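Local coordinates for possible protein of nuclear scaffold (Encephalitozoon cuniculi, PDB 3KAE) that probably serves as a subunit of the anaphase-promoting complex, this N-terminal part of it being a homodimeric tetratricopeptide repeat domain, at residues C[114-125]-C[136-146]. Sequence-based numbering, arbitrary orientation.
Sequences EFFESLLGDLCT and HYVRSFGKSFL
Helices 114-125 and 136-143 pack antiparallel at 158°, their axes 7.7 Å apart, and the nearest CA atoms are those of Glu-114 and Ser-140. They form a helical hairpin of the kind that builds tetratricopeptide repeat folds. Two aromatic knobs enter holes on helix 114-125. Tyr-137 sits among Ser-118, Gly-121, Asp-122 and Thr-125. One face of its ring lies on Gly-121 CA, 4.0 Å from the ring centroid; with no side chain at Gly-121, the ring lies directly on the helix backbone. Tyr-137 OH donates to Asp-122 OD1 (2.6 Å), which accepts on its anti lone pair, away from the other oxygen, and the carboxylate is steeply turned against the ring. The same oxygen is bonded to Ser-148 on the next helix, which ties helix 147-155 to this pair.

His-136 fills the neighbouring hole. Leu-120 CG lies almost exactly above the centre of its imidazole, and Cys-124 SG meets the ring edge, 3.5 Å from His-136 CD2. His-136 ND1 donates to Glu-117 OE1 at 2.7 Å, with the oxygen tilted 24° out of the ring plane. Glu-117 has its CG beside the backbone N (chi1 -64°), and its chain bends at chi2, which brings the carboxylate to the histidine. Its other oxygen, OE2, makes a long salt bridge to Arg-139 NE; the histidine bond and the nearby arginine would both favour a charged carboxylate.

Towards the start of helix 114-125, Leu-146 puts CD1 over one face of the Phe-115 ring. Phe-115 also stacks on Tyr-15 of the second subunit, placing this corner at the dimer interface. The bent chain of Glu-114 crosses Lys-143, whose NZ bonds to Gly-111 O. Glu-114 O accepts two hydrogen bonds, from Ser-118 N within its own helix and from Ser-140 OG at 3.0 Å.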
ATOM      1  N   GLU C 114      -8.243  11.032 -15.782  1.00 53.64           N
ATOM      2  CA  GLU C 114      -7.091  11.793 -15.296  1.00 55.04           C
ATOM      3  C   GLU C 114      -5.977  10.845 -14.870  1.00 58.94           C
ATOM      4  O   GLU C 114      -4.819  11.020 -15.251  1.00 42.48           O
ATOM      5  CB  GLU C 114      -7.469  12.682 -14.109  1.00 57.03           C
ATOM      6  CG  GLU C 114      -8.909  13.124 -14.094  1.00 84.58           C
ATOM      7  CD  GLU C 114      -9.764  12.341 -13.119  1.00 73.80           C
ATOM      8  OE1 GLU C 114      -9.502  12.421 -11.901  1.00 77.51           O
ATOM      9  OE2 GLU C 114     -10.718  11.680 -13.572  1.00 70.16           O
ATOM     10  N   PHE C 115      -6.345   9.834 -14.079  1.00 51.97           N
ATOM     11  CA  PHE C 115      -5.393   8.846 -13.561  1.00 45.81           C
ATOM     12  C   PHE C 115      -4.664   8.037 -14.639  1.00 40.30           C
ATOM     13  O   PHE C 115      -3.475   7.766 -14.500  1.00 48.06           O
ATOM     14  CB  PHE C 115      -6.100   7.924 -12.565  1.00 48.94           C
ATOM     15  CG  PHE C 115      -6.506   8.620 -11.316  1.00 51.01           C
ATOM     16  CD1 PHE C 115      -5.572   8.870 -10.318  1.00 39.13           C
ATOM     17  CD2 PHE C 115      -7.798   9.078 -11.156  1.00 49.99           C
ATOM     18  CE1 PHE C 115      -5.940   9.524  -9.170  1.00 37.12           C
ATOM     19  CE2 PHE C 115      -8.167   9.759 -10.016  1.00 48.58           C
ATOM     20  CZ  PHE C 115      -7.240   9.971  -9.018  1.00 42.59           C
ATOM     21  N   PHE C 116      -5.372   7.680 -15.711  1.00 48.26           N
ATOM     22  CA  PHE C 116      -4.773   6.951 -16.836  1.00 59.51           C
ATOM     23  C   PHE C 116      -3.825   7.833 -17.662  1.00 55.08           C
ATOM     24  O   PHE C 116      -2.720   7.418 -18.003  1.00 46.82           O
ATOM     25  CB  PHE C 116      -5.856   6.357 -17.756  1.00 53.33           C
ATOM     26  CG  PHE C 116      -6.969   5.662 -17.022  1.00 74.15           C
ATOM     27  CD1 PHE C 116      -6.694   4.694 -16.065  1.00 67.33           C
ATOM     28  CD2 PHE C 116      -8.294   5.961 -17.298  1.00 79.68           C
ATOM     29  CE1 PHE C 116      -7.717   4.050 -15.397  1.00 61.33           C
ATOM     30  CE2 PHE C 116      -9.322   5.311 -16.629  1.00 69.55           C
ATOM     31  CZ  PHE C 116      -9.034   4.361 -15.679  1.00 60.54           C
ATOM     32  N   GLU C 117      -4.270   9.043 -17.989  1.00 47.49           N
ATOM     33  CA  GLU C 117      -3.446   9.997 -18.746  1.00 55.82           C
ATOM     34  C   GLU C 117      -2.202  10.397 -17.965  1.00 59.51           C
ATOM     35  O   GLU C 117      -1.129  10.574 -18.537  1.00 53.66           O
ATOM     36  CB  GLU C 117      -4.257  11.243 -19.110  1.00 54.59           C
ATOM     37  CG  GLU C 117      -5.429  10.965 -20.044  1.00 56.60           C
ATOM     38  CD  GLU C 117      -4.983  10.569 -21.435  1.00 68.54           C
ATOM     39  OE1 GLU C 117      -3.771  10.668 -21.719  1.00 79.16           O
ATOM     40  OE2 GLU C 117      -5.845  10.168 -22.246  1.00 68.80           O
ATOM     41  N   SER C 118      -2.357  10.522 -16.649  1.00 51.57           N
ATOM     42  CA  SER C 118      -1.241  10.850 -15.775  1.00 47.56           C
ATOM     43  C   SER C 118      -0.191   9.748 -15.794  1.00 56.02           C
ATOM     44  O   SER C 118       0.998  10.010 -15.987  1.00 44.53           O
ATOM     45  CB  SER C 118      -1.737  11.086 -14.346  1.00 39.52           C
ATOM     46  OG  SER C 118      -0.646  11.209 -13.453  1.00 48.24           O
ATOM     47  N   LEU C 119      -0.648   8.514 -15.598  1.00 52.83           N
ATOM     48  CA  LEU C 119       0.224   7.350 -15.590  1.00 54.43           C
ATOM     49  C   LEU C 119       0.843   7.177 -16.969  1.00 43.31           C
ATOM     50  O   LEU C 119       2.018   6.867 -17.106  1.00 44.03           O
ATOM     51  CB  LEU C 119      -0.591   6.114 -15.190  1.00 66.51           C
ATOM     52  CG  LEU C 119       0.037   4.897 -14.496  1.00 73.04           C
ATOM     53  CD1 LEU C 119       0.248   3.761 -15.460  1.00 74.20           C
ATOM     54  CD2 LEU C 119       1.336   5.239 -13.737  1.00 55.76           C
ATOM     55  N   LEU C 120       0.027   7.385 -17.987  1.00 40.64           N
ATOM     56  CA  LEU C 120       0.482   7.377 -19.363  1.00 52.93           C
ATOM     57  C   LEU C 120       1.573   8.447 -19.591  1.00 45.92           C
ATOM     58  O   LEU C 120       2.519   8.233 -20.349  1.00 57.24           O
ATOM     59  CB  LEU C 120      -0.722   7.644 -20.244  1.00 60.32           C
ATOM     60  CG  LEU C 120      -1.053   6.739 -21.417  1.00 70.69           C
ATOM     61  CD1 LEU C 120      -0.311   5.424 -21.510  1.00 77.65           C
ATOM     62  CD2 LEU C 120      -2.543   6.650 -21.720  1.00 70.08           C
ATOM     63  N   GLY C 121       1.456   9.571 -18.900  1.00 44.03           N
ATOM     64  CA  GLY C 121       2.438  10.628 -19.028  1.00 50.69           C
ATOM     65  C   GLY C 121       3.758  10.168 -18.452  1.00 58.17           C
ATOM     66  O   GLY C 121       4.813  10.332 -19.073  1.00 54.48           O
ATOM     67  N   ASP C 122       3.694   9.586 -17.257  1.00 51.78           N
ATOM     68  CA  ASP C 122       4.878   9.048 -16.582  1.00 53.11           C
ATOM     69  C   ASP C 122       5.568   7.981 -17.413  1.00 56.25           C
ATOM     70  O   ASP C 122       6.794   7.992 -17.562  1.00 56.42           O
ATOM     71  CB  ASP C 122       4.498   8.458 -15.218  1.00 48.72           C
ATOM     72  CG  ASP C 122       4.038   9.516 -14.231  1.00 57.65           C
ATOM     73  OD1 ASP C 122       4.261  10.717 -14.516  1.00 62.23           O
ATOM     74  OD2 ASP C 122       3.455   9.153 -13.177  1.00 54.46           O
ATOM     75  N   LEU C 123       4.768   7.063 -17.954  1.00 48.08           N
ATOM     76  CA  LEU C 123       5.290   5.987 -18.781  1.00 61.50           C
ATOM     77  C   LEU C 123       5.985   6.498 -20.050  1.00 65.28           C
ATOM     78  O   LEU C 123       7.100   6.054 -20.341  1.00 50.30           O
ATOM     79  CB  LEU C 123       4.192   4.961 -19.113  1.00 44.52           C
ATOM     80  CG  LEU C 123       3.571   4.314 -17.853  1.00 55.05           C
ATOM     81  CD1 LEU C 123       2.247   3.612 -18.161  1.00 45.83           C
ATOM     82  CD2 LEU C 123       4.547   3.361 -17.162  1.00 49.95           C
ATOM     83  N   CYS C 124       5.331   7.399 -20.799  1.00 61.00           N
ATOM     84  CA  CYS C 124       5.943   7.995 -22.009  1.00 73.96           C
ATOM     85  C   CYS C 124       7.247   8.651 -21.642  1.00 59.71           C
ATOM     86  O   CYS C 124       8.253   8.422 -22.285  1.00 63.99           O
ATOM     87  CB  CYS C 124       5.049   9.046 -22.674  1.00 46.23           C
ATOM     88  SG  CYS C 124       3.575   8.372 -23.439  1.00 70.48           S
ATOM     89  N   THR C 125       7.217   9.449 -20.580  1.00 52.05           N
ATOM     90  CA  THR C 125       8.413  10.115 -20.081  1.00 55.38           C
ATOM     91  C   THR C 125       9.528   9.136 -19.718  1.00 65.28           C
ATOM     92  O   THR C 125      10.648   9.253 -20.211  1.00 71.12           O
ATOM     93  CB  THR C 125       8.101  10.975 -18.858  1.00 50.98           C
ATOM     94  OG1 THR C 125       7.243  12.054 -19.241  1.00 65.74           O
ATOM     95  CG2 THR C 125       9.389  11.524 -18.262  1.00 51.75           C
ATOM     96  N   HIS C 136      -0.080  13.834 -22.508  1.00 60.47           N
ATOM     97  CA  HIS C 136      -0.945  13.113 -21.561  1.00 60.81           C
ATOM     98  C   HIS C 136      -1.109  13.927 -20.284  1.00 49.42           C
ATOM     99  O   HIS C 136      -2.210  14.021 -19.745  1.00 58.40           O
ATOM    100  CB  HIS C 136      -0.436  11.696 -21.271  1.00 47.65           C
ATOM    101  CG  HIS C 136      -0.399  10.814 -22.485  1.00 52.08           C
ATOM    102  ND1 HIS C 136      -1.522  10.521 -23.224  1.00 58.77           N
ATOM    103  CD2 HIS C 136       0.630  10.184 -23.097  1.00 61.54           C
ATOM    104  CE1 HIS C 136      -1.191   9.741 -24.239  1.00 56.14           C
ATOM    105  NE2 HIS C 136       0.110   9.526 -24.187  1.00 59.30           N
ATOM    106  N   TYR C 137      -0.024  14.548 -19.823  1.00 44.69           N
ATOM    107  CA  TYR C 137      -0.112  15.412 -18.643  1.00 47.40           C
ATOM    108  C   TYR C 137      -1.089  16.559 -18.869  1.00 45.17           C
ATOM    109  O   TYR C 137      -1.886  16.902 -17.991  1.00 65.06           O
ATOM    110  CB  TYR C 137       1.242  15.991 -18.270  1.00 41.76           C
ATOM    111  CG  TYR C 137       2.257  15.007 -17.755  1.00 50.47           C
ATOM    112  CD1 TYR C 137       1.887  13.935 -16.924  1.00 54.69           C
ATOM    113  CD2 TYR C 137       3.591  15.154 -18.078  1.00 45.97           C
ATOM    114  CE1 TYR C 137       2.841  13.042 -16.455  1.00 38.73           C
ATOM    115  CE2 TYR C 137       4.545  14.280 -17.616  1.00 54.74           C
ATOM    116  CZ  TYR C 137       4.173  13.228 -16.806  1.00 53.15           C
ATOM    117  OH  TYR C 137       5.156  12.387 -16.363  1.00 49.78           O
ATOM    118  N   VAL C 138      -1.015  17.148 -20.056  1.00 59.95           N
ATOM    119  CA  VAL C 138      -1.915  18.230 -20.417  1.00 62.21           C
ATOM    120  C   VAL C 138      -3.350  17.728 -20.392  1.00 74.22           C
ATOM    121  O   VAL C 138      -4.227  18.373 -19.812  1.00 80.93           O
ATOM    122  CB  VAL C 138      -1.585  18.803 -21.804  1.00 59.32           C
ATOM    123  CG1 VAL C 138      -2.747  19.634 -22.333  1.00 54.42           C
ATOM    124  CG2 VAL C 138      -0.318  19.622 -21.732  1.00 61.09           C
ATOM    125  N   ARG C 139      -3.585  16.571 -21.007  1.00 45.62           N
ATOM    126  CA  ARG C 139      -4.942  16.058 -21.140  1.00 70.23           C
ATOM    127  C   ARG C 139      -5.465  15.679 -19.754  1.00 64.51           C
ATOM    128  O   ARG C 139      -6.634  15.882 -19.436  1.00 54.43           O
ATOM    129  CB  ARG C 139      -4.994  14.889 -22.135  1.00 66.43           C
ATOM    130  CG  ARG C 139      -6.396  14.449 -22.518  1.00 88.32           C
ATOM    131  CD  ARG C 139      -6.443  13.871 -23.930  1.00108.39           C
ATOM    132  NE  ARG C 139      -5.266  13.082 -24.230  1.00121.39           N
ATOM    133  CZ  ARG C 139      -4.363  13.282 -25.188  1.00127.46           C
ATOM    134  NH1 ARG C 139      -3.356  12.428 -25.264  1.00122.60           N
ATOM    135  NH2 ARG C 139      -4.442  14.278 -26.063  1.00131.32           N
ATOM    136  N   SER C 140      -4.573  15.165 -18.918  1.00 52.67           N
ATOM    137  CA  SER C 140      -4.923  14.826 -17.552  1.00 47.87           C
ATOM    138  C   SER C 140      -5.285  16.052 -16.726  1.00 65.27           C
ATOM    139  O   SER C 140      -6.291  16.055 -15.995  1.00 42.58           O
ATOM    140  CB  SER C 140      -3.764  14.115 -16.882  1.00 44.41           C
ATOM    141  OG  SER C 140      -4.040  13.932 -15.507  1.00 49.75           O
ATOM    142  N   PHE C 141      -4.437  17.078 -16.811  1.00 52.45           N
ATOM    143  CA  PHE C 141      -4.640  18.292 -16.025  1.00 44.78           C
ATOM    144  C   PHE C 141      -5.936  18.983 -16.424  1.00 59.59           C
ATOM    145  O   PHE C 141      -6.579  19.619 -15.593  1.00 44.35           O
ATOM    146  CB  PHE C 141      -3.447  19.244 -16.132  1.00 72.27           C
ATOM    147  CG  PHE C 141      -3.637  20.523 -15.372  1.00 86.44           C
ATOM    148  CD1 PHE C 141      -3.581  20.534 -13.987  1.00 86.91           C
ATOM    149  CD2 PHE C 141      -3.891  21.711 -16.038  1.00 89.08           C
ATOM    150  CE1 PHE C 141      -3.763  21.711 -13.278  1.00 77.29           C
ATOM    151  CE2 PHE C 141      -4.079  22.887 -15.335  1.00 86.97           C
ATOM    152  CZ  PHE C 141      -4.014  22.884 -13.952  1.00 81.83           C
ATOM    153  N   GLY C 142      -6.316  18.835 -17.692  1.00 66.01           N
ATOM    154  CA  GLY C 142      -7.567  19.371 -18.195  1.00 68.43           C
ATOM    155  C   GLY C 142      -8.791  18.850 -17.463  1.00 71.59           C
ATOM    156  O   GLY C 142      -9.819  19.517 -17.400  1.00 73.41           O
ATOM    157  N   LYS C 143      -8.698  17.653 -16.900  1.00 71.42           N
ATOM    158  CA  LYS C 143      -9.837  17.105 -16.189  1.00 68.66           C
ATOM    159  C   LYS C 143      -9.756  17.369 -14.693  1.00 62.48           C
ATOM    160  O   LYS C 143     -10.768  17.642 -14.052  1.00 60.61           O
ATOM    161  CB  LYS C 143      -9.999  15.603 -16.457  1.00 78.61           C
ATOM    162  CG  LYS C 143     -11.176  14.980 -15.698  1.00 54.56           C
ATOM    163  CD  LYS C 143     -11.832  13.862 -16.486  1.00 67.15           C
ATOM    164  CE  LYS C 143     -12.789  13.076 -15.594  1.00 84.29           C
ATOM    165  NZ  LYS C 143     -13.672  12.189 -16.398  1.00111.75           N
ATOM    166  N   SER C 144      -8.554  17.302 -14.133  1.00 53.15           N
ATOM    167  CA  SER C 144      -8.435  17.309 -12.690  1.00 55.32           C
ATOM    168  C   SER C 144      -6.999  17.476 -12.232  1.00 61.95           C
ATOM    169  O   SER C 144      -6.067  17.033 -12.913  1.00 67.86           O
ATOM    170  CB  SER C 144      -9.016  15.997 -12.133  1.00 52.29           C
ATOM    171  OG  SER C 144      -8.731  15.850 -10.758  1.00 64.22           O
ATOM    172  N   PHE C 145      -6.827  18.116 -11.075  1.00 44.11           N
ATOM    173  CA  PHE C 145      -5.507  18.253 -10.470  1.00 50.23           C
ATOM    174  C   PHE C 145      -4.965  16.887 -10.041  1.00 49.41           C
ATOM    175  O   PHE C 145      -5.586  16.195  -9.252  1.00 53.24           O
ATOM    176  CB  PHE C 145      -5.554  19.188  -9.246  1.00 62.77           C
ATOM    177  CG  PHE C 145      -4.251  19.254  -8.477  1.00 75.09           C
ATOM    178  CD1 PHE C 145      -3.859  18.212  -7.649  1.00 61.33           C
ATOM    179  CD2 PHE C 145      -3.419  20.363  -8.576  1.00 71.38           C
ATOM    180  CE1 PHE C 145      -2.659  18.259  -6.952  1.00 46.69           C
ATOM    181  CE2 PHE C 145      -2.225  20.417  -7.864  1.00 65.20           C
ATOM    182  CZ  PHE C 145      -1.846  19.350  -7.055  1.00 63.58           C
ATOM    183  N   LEU C 146      -3.804  16.523 -10.570  1.00 49.37           N
ATOM    184  CA  LEU C 146      -3.019  15.432 -10.028  1.00 47.26           C
ATOM    185  C   LEU C 146      -1.580  15.915  -9.953  1.00 56.17           C
ATOM    186  O   LEU C 146      -1.174  16.798 -10.715  1.00 61.43           O
ATOM    187  CB  LEU C 146      -3.115  14.163 -10.891  1.00 41.04           C
ATOM    188  CG  LEU C 146      -4.509  13.529 -11.058  1.00 47.65           C
ATOM    189  CD1 LEU C 146      -4.436  12.356 -11.969  1.00 46.45           C
ATOM    190  CD2 LEU C 146      -5.148  13.126  -9.732  1.00 40.16           C
TER